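Local coordinates for protein acyl-coenzyme A oxidase 3 (Yarrowia lipolytica, PDB 5YS9) that oxidises acyl-CoA substrates of different chain lengths to trans-2-enoyl-CoA with FAD as cofactor, passing electrons to oxygen to form hydrogen peroxide in peroxisomal beta-oxidation, at residues I422-Q425 and C426-C430; L325-A328 and C329-Q333. All coordinates share one frame; numbering follows the deposited sequence.

Overall arrangement
Both contacts are local and close no long loop: each lies at the C-terminal end of a long helix. Following the chain from the N terminus, interaction 2 comes first, where helix 300-330 runs out into an extended segment reaching Gln-333. The chain then passes through helix 349-385 before helix 391-428 ends in interaction 1. The two are therefore in series, neither nested nor crossed, yet their centres lie about 13 Å apart. They touch directly, Cys-430 CA packing 3.7 Å from Tyr-327 CE2. Both also touch the same FAD and the second subunit, so two helix ends of the C-alpha1 domain converge on one cofactor at the dimer interface.

Interaction 1 (I422-Q425 and C426-C430); sequences IIDQ and CRQAC. With FAD (flavin-adenine dinucleotide), chain D.
The last turns of helix 391-428, which end at the FAD pocket, pair Asp-424 with Arg-427 and Gln-428 one turn on. The Asp-424 carboxylate, its CG anti to the backbone N (chi1 -166°), lies alongside the arginine and points the same way. Arg-427 NH1 forms a salt bridge of 3.1 Å to Asp-424 OD1, approaching from above the carboxylate plane, with the two flat groups turned 75° apart. OD1 also bonds Tyr-445 OH of the second subunit. Asp-424 O accepts Gln-428 N at 3.2 Å and a weak bond from Gln-428 NE2 at 3.4 Å, while the same NE2 stands 3.0 Å from Asp-424 OD2 at too poor an angle to count as bonded. At the other end of that amide, Gln-428 OE1 accepts from Trp-417 NE1 of the second subunit, and one water donates to Gln-425 OE1 and, weakly, to Gln-428 OE1. On the helix flank toward helix 300-330, Ile-422 CG2 meets Cys-426 SG at 3.8 Å. Beyond the side chains, FAD O3B donates to Gln-428 O at 2.8 Å. Gln-428 thus joins cofactor and partner subunit through separate atoms, and the opposite charge of Asp-424 probably lowers the cost of burying the Arg-427 guanidinium.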
loop_
_atom_site.group_PDB
_atom_site.type_symbol
_atom_site.label_atom_id
_atom_site.label_comp_id
_atom_site.label_asym_id
_atom_site.label_seq_id
_atom_site.Cartn_x
_atom_site.Cartn_y
_atom_site.Cartn_z
ATOM N N ILE A 422 -1.005 2.326 7.938
ATOM C CA ILE A 422 -0.111 2.209 9.080
ATOM C C ILE A 422 0.885 1.079 8.839
ATOM O O ILE A 422 2.098 1.226 9.062
ATOM C CB ILE A 422 -0.886 1.936 10.402
ATOM C CG1 ILE A 422 -1.651 3.193 10.860
ATOM C CG2 ILE A 422 0.078 1.464 11.508
ATOM C CD1 ILE A 422 -2.540 2.968 12.074
ATOM N N ILE A 423 0.359 -0.055 8.400
ATOM C CA ILE A 423 1.215 -1.164 7.995
ATOM C C ILE A 423 2.240 -0.623 6.982
ATOM O O ILE A 423 3.455 -0.814 7.167
ATOM C CB ILE A 423 0.432 -2.343 7.393
ATOM C CG1 ILE A 423 -0.505 -2.992 8.436
ATOM C CG2 ILE A 423 1.388 -3.424 6.892
ATOM C CD1 ILE A 423 -1.627 -3.832 7.820
ATOM N N ASP A 424 1.754 0.100 5.973
ATOM C CA ASP A 424 2.606 0.578 4.922
ATOM C C ASP A 424 3.621 1.589 5.418
ATOM O O ASP A 424 4.784 1.491 5.084
ATOM C CB ASP A 424 1.799 1.202 3.789
ATOM C CG ASP A 424 2.638 1.388 2.550
ATOM O OD1 ASP A 424 2.963 0.375 1.941
ATOM O OD2 ASP A 424 3.009 2.514 2.205
ATOM N N GLN A 425 3.164 2.566 6.190
ATOM C CA GLN A 425 4.028 3.599 6.796
ATOM C C GLN A 425 5.037 3.045 7.777
ATOM O O GLN A 425 6.177 3.454 7.751
ATOM C CB GLN A 425 3.180 4.634 7.543
ATOM C CG GLN A 425 2.522 5.658 6.637
ATOM C CD GLN A 425 3.506 6.669 6.107
ATOM O OE1 GLN A 425 3.352 7.140 4.995
ATOM N NE2 GLN A 425 4.529 7.022 6.912
ATOM N N CYS A 426 4.610 2.120 8.612
ATOM C CA CYS A 426 5.496 1.515 9.575
ATOM C C CYS A 426 6.597 0.780 8.854
ATOM O O CYS A 426 7.724 0.754 9.307
ATOM C CB CYS A 426 4.742 0.611 10.537
ATOM S SG CYS A 426 3.883 1.517 11.825
ATOM N N ARG A 427 6.269 0.176 7.726
ATOM C CA ARG A 427 7.281 -0.498 6.954
ATOM C C ARG A 427 8.323 0.473 6.438
ATOM O O ARG A 427 9.503 0.214 6.529
ATOM C CB ARG A 427 6.656 -1.278 5.800
ATOM C CG ARG A 427 7.636 -1.694 4.717
ATOM C CD ARG A 427 6.960 -2.330 3.528
ATOM N NE ARG A 427 6.217 -1.406 2.686
ATOM C CZ ARG A 427 6.742 -0.391 2.024
ATOM N NH1 ARG A 427 5.980 0.379 1.288
ATOM N NH2 ARG A 427 8.021 -0.140 2.091
ATOM N N GLN A 428 7.883 1.602 5.919
ATOM C CA GLN A 428 8.806 2.570 5.370
ATOM C C GLN A 428 9.698 3.122 6.454
ATOM O O GLN A 428 10.876 3.330 6.256
ATOM C CB GLN A 428 8.060 3.677 4.654
ATOM C CG GLN A 428 7.746 3.334 3.220
ATOM C CD GLN A 428 6.733 4.257 2.609
ATOM O OE1 GLN A 428 7.076 5.183 1.898
ATOM N NE2 GLN A 428 5.483 4.010 2.884
ATOM N N ALA A 429 9.106 3.345 7.611
ATOM C CA ALA A 429 9.823 3.814 8.802
ATOM C C ALA A 429 10.958 2.907 9.287
ATOM O O ALA A 429 11.773 3.351 10.071
ATOM C CB ALA A 429 8.859 4.079 9.951
ATOM N N CYS A 430 10.980 1.649 8.858
ATOM C CA CYS A 430 12.055 0.727 9.188
ATOM C C CYS A 430 13.013 0.566 8.002
ATOM O O CYS A 430 13.799 -0.414 7.956
ATOM C CB CYS A 430 11.452 -0.620 9.558
ATOM S SG CYS A 430 10.442 -0.558 11.015
HETATM P PA FAD D . 17.907 4.168 7.312
HETATM O O1A FAD D . 18.805 4.979 6.459
HETATM O O2A FAD D . 18.259 3.869 8.717
HETATM O O5B FAD D . 16.464 4.796 7.398
HETATM C C5B FAD D . 15.492 4.051 8.116
HETATM C C4B FAD D . 14.320 4.949 8.405
HETATM O O4B FAD D . 14.764 6.033 9.209
HETATM C C3B FAD D . 13.833 5.526 7.101
HETATM O O3B FAD D . 12.420 5.499 7.057
HETATM C C2B FAD D . 14.266 6.959 7.132
HETATM O O2B FAD D . 13.292 7.772 6.489
HETATM C C1B FAD D . 14.408 7.261 8.606
HETATM N N9A FAD D . 15.513 8.215 8.690
HETATM C C8A FAD D . 16.807 7.925 8.531
HETATM N N7A FAD D . 17.551 9.040 8.638
HETATM C C5A FAD D . 16.725 10.070 8.855
HETATM C C6A FAD D . 16.856 11.523 9.055
HETATM N N6A FAD D . 18.055 12.132 9.051
HETATM N N1A FAD D . 15.732 12.222 9.246
HETATM C C2A FAD D . 14.533 11.635 9.256
HETATM N N3A FAD D . 14.334 10.327 9.080
HETATM C C4A FAD D . 15.377 9.515 8.878
HETATM N N1 FAD D . 22.283 -1.892 -0.983
HETATM C C2 FAD D . 23.381 -2.160 -1.702
HETATM O O2 FAD D . 24.419 -1.574 -1.421
HETATM N N3 FAD D . 23.396 -3.015 -2.715
HETATM C C4 FAD D . 22.320 -3.675 -3.081
HETATM O O4 FAD D . 22.371 -4.459 -4.016
HETATM C C4X FAD D . 21.072 -3.449 -2.350
HETATM N N5 FAD D . 19.946 -4.085 -2.675
HETATM C C5X FAD D . 18.825 -3.871 -1.983
HETATM C C6 FAD D . 17.690 -4.567 -2.338
HETATM C C7 FAD D . 16.525 -4.367 -1.642
HETATM C C7M FAD D . 15.292 -5.112 -2.038
HETATM C C8 FAD D . 16.503 -3.414 -0.515
HETATM C C8M FAD D . 15.240 -3.187 0.249
HETATM C C9 FAD D . 17.635 -2.715 -0.163
HETATM C C9A FAD D . 18.806 -2.915 -0.855
HETATM N N10 FAD D . 19.972 -2.216 -0.508
HETATM C C10 FAD D . 21.120 -2.488 -1.244
HETATM C "C1'" FAD D . 20.026 -1.268 0.606
HETATM C "C2'" FAD D . 19.189 -0.001 0.419
HETATM O "O2'" FAD D . 19.887 0.935 -0.393
HETATM C "C3'" FAD D . 18.854 0.624 1.774
HETATM O "O3'" FAD D . 17.754 -0.081 2.310
HETATM C "C4'" FAD D . 18.465 2.093 1.735
HETATM O "O4'" FAD D . 19.293 2.757 0.793
HETATM C "C5'" FAD D . 18.698 2.797 3.063
HETATM O "O5'" FAD D . 17.718 2.553 4.059
HETATM P P FAD D . 18.159 1.996 5.485
HETATM O O1P FAD D . 17.626 0.627 5.669
HETATM O O2P FAD D . 19.612 2.219 5.625
HETATM O O3P FAD D . 17.382 2.860 6.564
HETATM O O HOH W 1 6.458 7.599 3.982
#

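Interaction 2 (L325-A328 and C329-Q333); sequences LRYA and CVRRQ. With FAD (flavin-adenine dinucleotide), chain D.
Tyr-327 O is gripped by two backbone donors as helix 300-330 runs out: Arg-331 N at 2.9 Å, almost in line with the carbonyl (C=O...N 173°), and Val-330 N at 3.1 Å, from above the carbonyl plane. The preceding bonds, from Cys-329 N to Leu-325 O and from Val-330 N to Arg-326 O, are weak, as where a helix frays. The Arg-331 side chain then runs alongside that of Tyr-327, its CB over one ring face, 3.9 Å from the ring centroid, a CH-pi contact. With a bend at chi2 (75°) the chain continues past the phenol, bringing CD to 3.1 Å from Tyr-327 OH, which lies over one guanidinium face and bonds His-433 ND1. Ring and guanidinium planes are 34° apart. Arg-331 NE and NH2 both bond the FAD phosphate oxygen O2A, at 2.8 Å and 2.7 Å, and NH1 bonds Leu-165 O of the second subunit. A methionine in place of Arg-331 would probably leave O2A without both these donors and the phosphate's negative charge less compensated. Just past the helix end, an arginine whose NE and NH2 converge on one phosphate oxygen, its aliphatic stem laid over a tyrosine ring, forms part of the FAD pyrophosphate site at the dimer interface.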
loop_
_atom_site.group_PDB
_atom_site.type_symbol
_atom_site.label_atom_id
_atom_site.label_comp_id
_atom_site.label_asym_id
_atom_site.label_seq_id
_atom_site.Cartn_x
_atom_site.Cartn_y
_atom_site.Cartn_z
ATOM N N LEU A 325 8.108 1.528 16.177
ATOM C CA LEU A 325 8.519 2.387 17.306
ATOM C C LEU A 325 9.700 1.842 18.107
ATOM O O LEU A 325 10.592 2.598 18.499
ATOM C CB LEU A 325 7.333 2.685 18.231
ATOM C CG LEU A 325 6.393 3.749 17.644
ATOM C CD1 LEU A 325 5.108 3.948 18.433
ATOM C CD2 LEU A 325 7.107 5.087 17.478
ATOM N N ARG A 326 9.696 0.541 18.359
ATOM C CA ARG A 326 10.824 -0.102 19.030
ATOM C C ARG A 326 12.072 -0.026 18.187
ATOM O O ARG A 326 13.137 0.352 18.702
ATOM C CB ARG A 326 10.527 -1.562 19.374
ATOM C CG ARG A 326 9.626 -1.697 20.574
ATOM C CD ARG A 326 9.244 -3.139 20.783
ATOM N NE ARG A 326 8.226 -3.186 21.816
ATOM C CZ ARG A 326 7.632 -4.279 22.304
ATOM N NH1 ARG A 326 7.907 -5.482 21.822
ATOM N NH2 ARG A 326 6.710 -4.133 23.265
ATOM N N TYR A 327 11.951 -0.369 16.897
ATOM C CA TYR A 327 13.036 -0.091 15.946
ATOM C C TYR A 327 13.496 1.345 16.043
ATOM O O TYR A 327 14.671 1.621 16.213
ATOM C CB TYR A 327 12.619 -0.343 14.501
ATOM C CG TYR A 327 13.757 -0.254 13.514
ATOM C CD1 TYR A 327 14.828 -1.125 13.588
ATOM C CD2 TYR A 327 13.750 0.666 12.513
ATOM C CE1 TYR A 327 15.889 -1.038 12.721
ATOM C CE2 TYR A 327 14.808 0.764 11.636
ATOM C CZ TYR A 327 15.881 -0.105 11.737
ATOM O OH TYR A 327 16.926 -0.050 10.829
ATOM N N ALA A 328 12.566 2.275 15.969
ATOM C CA ALA A 328 12.940 3.680 16.037
ATOM C C ALA A 328 13.758 4.081 17.294
ATOM O O ALA A 328 14.575 5.013 17.221
ATOM C CB ALA A 328 11.683 4.515 15.929
ATOM N N CYS A 329 13.514 3.416 18.427
ATOM C CA CYS A 329 14.148 3.797 19.699
ATOM C C CYS A 329 15.602 3.384 19.763
ATOM O O CYS A 329 16.383 3.952 20.551
ATOM C CB CYS A 329 13.387 3.234 20.902
ATOM S SG CYS A 329 11.717 3.974 21.098
ATOM N N VAL A 330 15.947 2.401 18.944
ATOM C CA VAL A 330 17.298 1.894 18.888
ATOM C C VAL A 330 18.074 2.216 17.622
ATOM O O VAL A 330 19.274 2.088 17.613
ATOM C CB VAL A 330 17.342 0.377 19.139
ATOM C CG1 VAL A 330 16.440 0.009 20.290
ATOM C CG2 VAL A 330 16.982 -0.406 17.899
ATOM N N ARG A 331 17.403 2.640 16.563
ATOM C CA ARG A 331 18.090 2.816 15.295
ATOM C C ARG A 331 18.712 4.185 15.148
ATOM O O ARG A 331 18.042 5.178 15.226
ATOM C CB ARG A 331 17.158 2.536 14.128
ATOM C CG ARG A 331 17.713 2.946 12.777
ATOM C CD ARG A 331 18.782 2.008 12.267
ATOM N NE ARG A 331 19.132 2.320 10.896
ATOM C CZ ARG A 331 19.773 1.505 10.076
ATOM N NH1 ARG A 331 20.150 0.320 10.486
ATOM N NH2 ARG A 331 20.030 1.883 8.845
ATOM N N ARG A 332 20.009 4.220 14.908
ATOM C CA ARG A 332 20.701 5.476 14.777
ATOM C C ARG A 332 21.110 5.673 13.336
ATOM O O ARG A 332 21.724 4.813 12.750
ATOM C CB ARG A 332 21.949 5.484 15.650
ATOM C CG ARG A 332 21.713 5.554 17.140
ATOM C CD ARG A 332 23.036 5.701 17.872
ATOM N NE ARG A 332 22.909 5.590 19.321
ATOM C CZ ARG A 332 22.776 6.621 20.140
ATOM N NH1 ARG A 332 22.742 7.845 19.662
ATOM N NH2 ARG A 332 22.670 6.421 21.432
ATOM N N GLN A 333 20.718 6.791 12.754
ATOM C CA GLN A 333 21.247 7.208 11.475
ATOM C C GLN A 333 21.478 8.712 11.426
ATOM O O GLN A 333 20.571 9.486 11.637
ATOM C CB GLN A 333 20.331 6.748 10.347
ATOM C CG GLN A 333 21.034 6.591 9.019
ATOM C CD GLN A 333 21.695 5.247 8.836
ATOM O OE1 GLN A 333 21.992 4.853 7.724
ATOM N NE2 GLN A 333 21.919 4.542 9.917
HETATM P PA FAD D . 17.907 4.168 7.312
HETATM O O1A FAD D . 18.805 4.979 6.459
HETATM O O2A FAD D . 18.259 3.869 8.717
HETATM O O5B FAD D . 16.464 4.796 7.398
HETATM C C5B FAD D . 15.492 4.051 8.116
HETATM C C4B FAD D . 14.320 4.949 8.405
HETATM O O4B FAD D . 14.764 6.033 9.209
HETATM C C3B FAD D . 13.833 5.526 7.101
HETATM O O3B FAD D . 12.420 5.499 7.057
HETATM C C2B FAD D . 14.266 6.959 7.132
HETATM O O2B FAD D . 13.292 7.772 6.489
HETATM C C1B FAD D . 14.408 7.261 8.606
HETATM N N9A FAD D . 15.513 8.215 8.690
HETATM C C8A FAD D . 16.807 7.925 8.531
HETATM N N7A FAD D . 17.551 9.040 8.638
HETATM C C5A FAD D . 16.725 10.070 8.855
HETATM C C6A FAD D . 16.856 11.523 9.055
HETATM N N6A FAD D . 18.055 12.132 9.051
HETATM N N1A FAD D . 15.732 12.222 9.246
HETATM C C2A FAD D . 14.533 11.635 9.256
HETATM N N3A FAD D . 14.334 10.327 9.080
HETATM C C4A FAD D . 15.377 9.515 8.878
HETATM N N1 FAD D . 22.283 -1.892 -0.983
HETATM C C2 FAD D . 23.381 -2.160 -1.702
HETATM O O2 FAD D . 24.419 -1.574 -1.421
HETATM N N3 FAD D . 23.396 -3.015 -2.715
HETATM C C4 FAD D . 22.320 -3.675 -3.081
HETATM O O4 FAD D . 22.371 -4.459 -4.016
HETATM C C4X FAD D . 21.072 -3.449 -2.350
HETATM N N5 FAD D . 19.946 -4.085 -2.675
HETATM C C5X FAD D . 18.825 -3.871 -1.983
HETATM C C6 FAD D . 17.690 -4.567 -2.338
HETATM C C7 FAD D . 16.525 -4.367 -1.642
HETATM C C7M FAD D . 15.292 -5.112 -2.038
HETATM C C8 FAD D . 16.503 -3.414 -0.515
HETATM C C8M FAD D . 15.240 -3.187 0.249
HETATM C C9 FAD D . 17.635 -2.715 -0.163
HETATM C C9A FAD D . 18.806 -2.915 -0.855
HETATM N N10 FAD D . 19.972 -2.216 -0.508
HETATM C C10 FAD D . 21.120 -2.488 -1.244
HETATM C "C1'" FAD D . 20.026 -1.268 0.606
HETATM C "C2'" FAD D . 19.189 -0.001 0.419
HETATM O "O2'" FAD D . 19.887 0.935 -0.393
HETATM C "C3'" FAD D . 18.854 0.624 1.774
HETATM O "O3'" FAD D . 17.754 -0.081 2.310
HETATM C "C4'" FAD D . 18.465 2.093 1.735
HETATM O "O4'" FAD D . 19.293 2.757 0.793
HETATM C "C5'" FAD D . 18.698 2.797 3.063
HETATM O "O5'" FAD D . 17.718 2.553 4.059
HETATM P P FAD D . 18.159 1.996 5.485
HETATM O O1P FAD D . 17.626 0.627 5.669
HETATM O O2P FAD D . 19.612 2.219 5.625
HETATM O O3P FAD D . 17.382 2.860 6.564
#